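Local coordinates for protein N-acetylglucosamine-6-phosphate deacetylase (Thermotoga maritima, PDB 1O12) that probably removes the acetyl group from N-acetylglucosamine-6-phosphate, as a metal-dependent hydrolase of the NagA family that binds one divalent metal ion per subunit, at residues V18-P23 against G30-E35. Residues are numbered along the deposited sequence; the frame is centred on the assembly and turned at random.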
loop_
_atom_site.group_PDB
_atom_site.type_symbol
_atom_site.label_atom_id
_atom_site.label_comp_id
_atom_site.label_asym_id
_atom_site.label_seq_id
_atom_site.Cartn_x
_atom_site.Cartn_y
_atom_site.Cartn_z
ATOM N N VAL A 18 -28.291 -8.246 24.231
ATOM C CA VAL A 18 -26.971 -7.709 23.947
ATOM C C VAL A 18 -26.735 -7.462 22.481
ATOM O O VAL A 18 -27.456 -7.970 21.622
ATOM C CB VAL A 18 -25.823 -8.650 24.473
ATOM C CG1 VAL A 18 -25.699 -8.508 25.950
ATOM C CG2 VAL A 18 -26.073 -10.116 24.079
ATOM N N LEU A 19 -25.725 -6.660 22.204
ATOM C CA LEU A 19 -25.344 -6.407 20.836
ATOM C C LEU A 19 -24.400 -7.567 20.514
ATOM O O LEU A 19 -23.223 -7.507 20.830
ATOM C CB LEU A 19 -24.581 -5.098 20.726
ATOM C CG LEU A 19 -24.650 -4.469 19.338
ATOM C CD1 LEU A 19 -23.642 -3.294 19.278
ATOM C CD2 LEU A 19 -24.354 -5.484 18.270
ATOM N N ILE A 20 -24.937 -8.628 19.917
ATOM C CA ILE A 20 -24.156 -9.809 19.547
ATOM C C ILE A 20 -23.268 -9.508 18.332
ATOM O O ILE A 20 -23.738 -8.974 17.325
ATOM C CB ILE A 20 -25.075 -10.970 19.170
ATOM C CG1 ILE A 20 -26.019 -11.263 20.332
ATOM C CG2 ILE A 20 -24.240 -12.208 18.765
ATOM C CD1 ILE A 20 -27.263 -12.084 19.896
ATOM N N VAL A 21 -22.001 -9.879 18.410
ATOM C CA VAL A 21 -21.119 -9.608 17.306
ATOM C C VAL A 21 -20.394 -10.837 16.838
ATOM O O VAL A 21 -19.550 -11.363 17.550
ATOM C CB VAL A 21 -20.065 -8.559 17.683
ATOM C CG1 VAL A 21 -19.274 -8.180 16.483
ATOM C CG2 VAL A 21 -20.727 -7.344 18.328
ATOM N N ASP A 22 -20.740 -11.293 15.640
ATOM C CA ASP A 22 -20.108 -12.442 15.014
ATOM C C ASP A 22 -19.382 -11.933 13.742
ATOM O O ASP A 22 -19.923 -11.135 12.973
ATOM C CB ASP A 22 -21.162 -13.505 14.646
ATOM C CG ASP A 22 -20.542 -14.787 14.105
ATOM O OD1 ASP A 22 -19.938 -15.535 14.889
ATOM O OD2 ASP A 22 -20.644 -15.039 12.890
ATOM N N PRO A 23 -18.153 -12.394 13.510
ATOM C CA PRO A 23 -17.327 -12.016 12.362
ATOM C C PRO A 23 -17.988 -12.343 11.041
ATOM O O PRO A 23 -17.689 -11.727 10.027
ATOM C CB PRO A 23 -16.082 -12.873 12.513
ATOM C CG PRO A 23 -16.105 -13.318 13.946
ATOM C CD PRO A 23 -17.546 -13.510 14.243
ATOM N N GLY A 30 -29.866 -9.516 20.544
ATOM C CA GLY A 30 -30.420 -10.838 20.792
ATOM C C GLY A 30 -29.928 -11.437 22.107
ATOM O O GLY A 30 -29.472 -10.719 23.009
ATOM N N ASP A 31 -30.025 -12.758 22.219
ATOM C CA ASP A 31 -29.598 -13.472 23.421
ATOM C C ASP A 31 -28.740 -14.656 22.976
ATOM O O ASP A 31 -28.940 -15.197 21.872
ATOM C CB ASP A 31 -30.818 -13.992 24.210
ATOM C CG ASP A 31 -31.837 -12.888 24.549
ATOM O OD1 ASP A 31 -33.001 -13.221 24.910
ATOM O OD2 ASP A 31 -31.489 -11.690 24.458
ATOM N N VAL A 32 -27.772 -15.030 23.819
ATOM C CA VAL A 32 -26.887 -16.156 23.531
ATOM C C VAL A 32 -27.030 -17.167 24.672
ATOM O O VAL A 32 -27.043 -16.804 25.854
ATOM C CB VAL A 32 -25.384 -15.723 23.382
ATOM C CG1 VAL A 32 -24.499 -16.959 23.143
ATOM C CG2 VAL A 32 -25.219 -14.746 22.237
ATOM N N GLU A 33 -27.145 -18.434 24.296
ATOM C CA GLU A 33 -27.320 -19.521 25.242
ATOM C C GLU A 33 -26.106 -20.436 25.291
ATOM O O GLU A 33 -25.684 -20.995 24.274
ATOM C CB GLU A 33 -28.546 -20.327 24.849
ATOM C CG GLU A 33 -29.346 -20.869 26.012
ATOM C CD GLU A 33 -30.687 -21.438 25.546
ATOM O OE1 GLU A 33 -30.687 -22.473 24.823
ATOM O OE2 GLU A 33 -31.739 -20.842 25.894
ATOM N N ILE A 34 -25.581 -20.590 26.502
ATOM C CA ILE A 34 -24.403 -21.397 26.792
ATOM C C ILE A 34 -24.701 -22.623 27.644
ATOM O O ILE A 34 -25.240 -22.509 28.747
ATOM C CB ILE A 34 -23.380 -20.567 27.541
ATOM C CG1 ILE A 34 -23.129 -19.261 26.774
ATOM C CG2 ILE A 34 -22.127 -21.374 27.740
ATOM C CD1 ILE A 34 -22.137 -18.352 27.433
ATOM N N GLU A 35 -24.332 -23.787 27.119
ATOM C CA GLU A 35 -24.525 -25.076 27.787
ATOM C C GLU A 35 -23.147 -25.733 27.955
ATOM O O GLU A 35 -22.506 -26.134 26.984
ATOM C CB GLU A 35 -25.465 -25.967 26.946
ATOM C CG GLU A 35 -25.896 -27.319 27.584
ATOM C CD GLU A 35 -27.098 -27.980 26.862
ATOM O OE1 GLU A 35 -27.002 -28.236 25.636
ATOM O OE2 GLU A 35 -28.142 -28.242 27.524
#
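Ile20 reaches from strand 18-22 over the backbone of Gly30, its CD1 resting 3.5 Å from Gly30 CA, while its CG1 meets CG2 of Val32 at 4.0 Å. The first torsion explains the reach: CG1 stands anti to the carbonyl carbon (chi1 -57°), and an extended second torsion carries CD1 on to the glycine. Val32 answers with its CG2 branch alone, placed beside its own backbone N, and the two side chains slant across one another. Both are branched at CB, a shape suited to extended strands, and Ile345, on a loop from much later in the chain, packs on both.

Gly30 belongs here because the end of Ile20 occupies the side where a side chain would otherwise project. Its backbone makes a hydrogen-bonded antiparallel pair with Val18: Val18 N donates to Gly30 O over 3.0 Å, nearly straight at 171°, and Gly30 N returns a more bent bond to Val18 O at 3.1 Å. Val18 also lays CG2 3.6 Å from Gly30 O, an apolar branch flanking the bonded oxygen. On the next residue, Asp31 turns its CB away from strand 18-22, but the end of its side chain bends back, with OD2 accepting a hydrogen bond from Lys17 N and OD1 in a salt bridge with Arg45.

Towards the turn the antiparallel pairing continues, Ile20 bonding through its backbone to Phe28. After Gly30, residues 30-35 swing off that direction, the short segments making 66°, and Ile20 spans the angle to Val32. This is an antiparallel beta hairpin whose second strand, which also pairs with strand 14-16, changes direction at Gly30, in the small beta domain that accompanies the TIM barrel in amidohydrolases of the NagA family.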